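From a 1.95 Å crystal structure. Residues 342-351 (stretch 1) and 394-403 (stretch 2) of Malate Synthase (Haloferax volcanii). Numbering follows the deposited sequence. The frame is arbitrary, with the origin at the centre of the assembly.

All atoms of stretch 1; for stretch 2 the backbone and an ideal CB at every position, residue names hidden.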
# COMPACT_ATOMS: atom_id res chain seq x y z
N SER A 342 22.14 -21.80 -1.29
CA SER A 342 23.37 -21.29 -0.73
C SER A 342 23.83 -20.31 -1.81
O SER A 342 23.29 -20.34 -2.92
CB SER A 342 24.39 -22.44 -0.71
OG SER A 342 24.81 -22.75 -2.04
N MET A 343 24.86 -19.52 -1.53
CA MET A 343 25.42 -18.71 -2.61
C MET A 343 25.82 -19.52 -3.85
O MET A 343 25.53 -19.12 -4.99
CB MET A 343 26.58 -17.84 -2.12
CG MET A 343 26.94 -16.79 -3.19
SD MET A 343 27.73 -15.28 -2.59
CE MET A 343 29.23 -15.87 -1.80
N ASP A 344 26.46 -20.67 -3.64
CA ASP A 344 26.75 -21.63 -4.71
C ASP A 344 25.56 -22.13 -5.51
O ASP A 344 25.61 -22.21 -6.74
CB ASP A 344 27.48 -22.85 -4.13
CG ASP A 344 28.96 -22.79 -4.40
OD1 ASP A 344 29.34 -22.47 -5.55
OD2 ASP A 344 29.72 -23.07 -3.45
N ASP A 345 24.49 -22.51 -4.82
CA ASP A 345 23.25 -22.90 -5.49
C ASP A 345 22.72 -21.84 -6.47
O ASP A 345 22.36 -22.15 -7.61
CB ASP A 345 22.19 -23.22 -4.44
CG ASP A 345 22.47 -24.50 -3.68
OD1 ASP A 345 22.82 -25.51 -4.35
OD2 ASP A 345 22.34 -24.48 -2.44
N ILE A 346 22.68 -20.59 -6.01
CA ILE A 346 22.23 -19.45 -6.83
C ILE A 346 22.98 -19.30 -8.16
O ILE A 346 22.36 -19.29 -9.24
CB ILE A 346 22.23 -18.11 -6.04
CG1 ILE A 346 21.06 -18.10 -5.03
CG2 ILE A 346 22.09 -16.97 -7.01
CD1 ILE A 346 21.42 -17.42 -3.74
N VAL A 347 24.31 -19.23 -8.08
CA VAL A 347 25.11 -19.26 -9.30
C VAL A 347 24.81 -20.47 -10.22
O VAL A 347 24.75 -20.32 -11.45
CB VAL A 347 26.60 -19.33 -8.91
CG1 VAL A 347 27.46 -19.26 -10.16
CG2 VAL A 347 26.92 -18.27 -7.82
N ASP A 348 24.60 -21.65 -9.64
CA ASP A 348 24.28 -22.84 -10.42
C ASP A 348 22.98 -22.65 -11.21
O ASP A 348 22.94 -22.94 -12.43
CB ASP A 348 24.11 -24.08 -9.50
CG ASP A 348 25.44 -24.67 -8.97
OD1 ASP A 348 26.51 -24.25 -9.46
OD2 ASP A 348 25.42 -25.53 -8.05
N SER A 349 21.91 -22.20 -10.54
CA SER A 349 20.64 -21.99 -11.25
C SER A 349 20.79 -21.03 -12.41
O SER A 349 20.18 -21.21 -13.46
CB SER A 349 19.55 -21.49 -10.31
OG SER A 349 19.53 -22.32 -9.17
N MET A 350 21.67 -20.04 -12.24
CA MET A 350 21.87 -18.99 -13.23
C MET A 350 22.62 -19.47 -14.49
O MET A 350 22.19 -19.19 -15.62
CB MET A 350 22.53 -17.77 -12.57
CG MET A 350 21.59 -16.89 -11.71
SD MET A 350 22.41 -15.49 -10.91
CE MET A 350 23.22 -14.67 -12.29
N GLU A 351 23.73 -20.18 -14.27
CA GLU A 351 24.52 -20.83 -15.34
C GLU A 351 23.71 -21.87 -16.13
O GLU A 351 23.66 -21.79 -17.36
CB GLU A 351 25.82 -21.42 -14.81
CG GLU A 351 26.84 -20.32 -14.50
CD GLU A 351 27.95 -20.75 -13.54
OE1 GLU A 351 28.84 -19.93 -13.26
OE2 GLU A 351 27.96 -21.90 -13.04
N UNK A 394 16.34 -11.44 -11.66
CA UNK A 394 15.91 -11.37 -10.24
C UNK A 394 16.73 -12.17 -9.26
O UNK A 394 16.94 -11.74 -8.11
CB UNK A 394 14.46 -11.84 -10.13
N UNK A 395 17.16 -13.36 -9.68
CA UNK A 395 17.99 -14.23 -8.81
C UNK A 395 19.35 -13.60 -8.48
O UNK A 395 19.97 -14.00 -7.53
CB UNK A 395 18.21 -15.59 -9.48
N UNK A 396 19.85 -12.69 -9.30
CA UNK A 396 21.21 -12.16 -9.17
C UNK A 396 21.35 -11.21 -7.98
O UNK A 396 22.45 -10.92 -7.54
CB UNK A 396 21.61 -11.44 -10.46
N UNK A 397 20.24 -10.69 -7.45
CA UNK A 397 20.37 -9.69 -6.36
C UNK A 397 21.24 -10.05 -5.17
O UNK A 397 22.09 -9.26 -4.80
CB UNK A 397 18.97 -9.37 -5.82
N UNK A 398 21.05 -11.24 -4.57
CA UNK A 398 21.93 -11.59 -3.44
C UNK A 398 23.41 -11.63 -3.83
O UNK A 398 24.24 -11.25 -3.01
CB UNK A 398 21.52 -12.95 -2.87
N UNK A 399 23.72 -11.96 -5.08
CA UNK A 399 25.08 -11.89 -5.62
C UNK A 399 25.58 -10.45 -5.84
O UNK A 399 26.71 -10.15 -5.45
CB UNK A 399 25.14 -12.65 -6.94
N UNK A 400 24.77 -9.59 -6.48
CA UNK A 400 25.13 -8.18 -6.66
C UNK A 400 25.38 -7.49 -5.33
O UNK A 400 26.28 -6.68 -5.23
CB UNK A 400 24.03 -7.44 -7.42
N UNK A 401 24.62 -7.84 -4.30
CA UNK A 401 24.87 -7.29 -3.00
C UNK A 401 26.20 -7.82 -2.47
O UNK A 401 26.97 -7.05 -1.91
CB UNK A 401 23.72 -7.62 -2.04
N UNK A 402 26.43 -9.12 -2.56
CA UNK A 402 27.71 -9.66 -2.07
C UNK A 402 28.86 -8.93 -2.76
O UNK A 402 29.76 -8.40 -2.12
CB UNK A 402 27.80 -11.17 -2.32
N UNK A 403 28.83 -8.85 -4.08
CA UNK A 403 29.86 -8.14 -4.83
C UNK A 403 30.10 -6.68 -4.45
O UNK A 403 31.27 -6.26 -4.31
CB UNK A 403 29.50 -8.20 -6.32

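Stretch 1 is a helix from Met343 on, capped by Ser342, and offers one apolar strip to stretch 2, made of Met343, Ile346 and Met350. Its acidic side chains are all out of reach of stretch 2 or point away from it. The strip offers no side-chain donor or acceptor, so apolar groups are expected where stretch 2 faces it.

Position 394 has nothing of stretch 1 within 5.5 Å of its ideal CB. Stretch 1 sets no preference here. The residue is Ala394, and it makes no contact.

Position 395 points toward stretch 1. Its ideal CB is 4.3 Å from Met350 CG and 4.8 Å from Ile346 CG2, and the two CA atoms of 395 and Ile346 are 7.0 Å apart. With Met350 and Ile346 this near, a small side chain such as alanine or serine fits easily; a larger one would have to turn aside. The residue is Ala395. Its CB lies 4.2 Å from Met350 CG, and its carbonyl O is 3.7 Å from Ile346 CG2, so backbone as well as side chain packs against the helix.

Position 396 points away overall, yet its ideal CB is 4.0 Å from Met350 CE. A flexible apolar chain could keep touching that methyl; many others would be tolerated. The residue is Met396. It extends with chi1 and chi2 both t, and its CE comes 3.8 Å from Met350 CE, a methyl-to-methyl contact.

Position 397 is out of reach, and stretch 1 does not restrict it. The residue is Thr397, with chi1 in m.

Position 398 points toward stretch 1, with its ideal CB 4.6 Å from Ile346 CD1. Phi is -60° and psi -29°. Alanine, valine or proline would fit, and this phi is one that proline's ring allows. The residue is Pro398. Its CG meets Ile346 CD1 at 4.2 Å.

Position 399 points sideways, and its ideal CB is 5.3 Å from Ile346 CG2. A branched or longer apolar chain, such as isoleucine, leucine or methionine, could bridge that gap. The residue is Ile399. Its end comes nearer than its CB: CD1 is 3.6 Å from Met343 CG, while CG1 is 4.0 Å from Ile346 CG2. It thus touches both residues.

Position 400 is out of reach, so a polar residue is as acceptable as any. Ser400 is found. Its OG gives a weak hydrogen bond to Met396 O at 3.3 Å, one turn back.

Position 401 is also out of reach, and the visible atoms favour nothing. It is Leu401.

Position 402 points toward stretch 1, its ideal CB 4.1 Å from Met343 SD. Sulfur and methyl suit an apolar or aromatic partner: leucine, methionine or phenylalanine. The residue is Phe402. Met343 lies over one ring face, its SD 3.9 Å from Phe402 CG. Met343 CE sits 4.0 Å from the centroid of the Phe402 ring, only 10° off the normal, a CH-pi contact.

Position 403 finds nothing of stretch 1 nearby, so polar chains are possible. Gln403 is found; its NE2 is hydrogen-bonded elsewhere in the structure. No hydrogen bond joins the two stretches.

Stretch 2 (394-403) AAMTPISLFQ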
# COMPACT_ATOMS: atom_id res chain seq x y z
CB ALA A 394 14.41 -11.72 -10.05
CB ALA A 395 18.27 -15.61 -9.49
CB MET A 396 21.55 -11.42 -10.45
CG MET A 396 23.04 -11.13 -10.58
SD MET A 396 23.35 -10.49 -12.23
CE MET A 396 22.00 -11.17 -13.20
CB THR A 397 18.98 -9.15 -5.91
OG1 THR A 397 18.44 -8.54 -7.07
CG2 THR A 397 19.11 -8.13 -4.78
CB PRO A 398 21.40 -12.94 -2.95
CG PRO A 398 20.35 -13.38 -3.90
CD PRO A 398 20.00 -12.24 -4.84
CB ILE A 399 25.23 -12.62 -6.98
CG1 ILE A 399 24.80 -14.08 -6.88
CG2 ILE A 399 26.67 -12.47 -7.54
CD1 ILE A 399 25.15 -14.73 -5.55
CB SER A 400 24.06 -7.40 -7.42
OG SER A 400 23.80 -8.09 -8.62
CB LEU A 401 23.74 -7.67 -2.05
CG LEU A 401 24.22 -7.48 -0.64
CD1 LEU A 401 24.11 -6.08 -0.19
CD2 LEU A 401 23.45 -8.32 0.34
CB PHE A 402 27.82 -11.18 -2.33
CG PHE A 402 29.20 -11.70 -2.01
CD1 PHE A 402 29.53 -12.03 -0.71
CD2 PHE A 402 30.20 -11.73 -2.98
CE1 PHE A 402 30.83 -12.46 -0.37
CE2 PHE A 402 31.50 -12.18 -2.67
CZ PHE A 402 31.82 -12.50 -1.37
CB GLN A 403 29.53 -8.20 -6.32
CG GLN A 403 29.66 -9.57 -6.99
CD GLN A 403 29.14 -9.55 -8.41
OE1 GLN A 403 28.48 -8.59 -8.81
NE2 GLN A 403 29.40 -10.59 -9.17
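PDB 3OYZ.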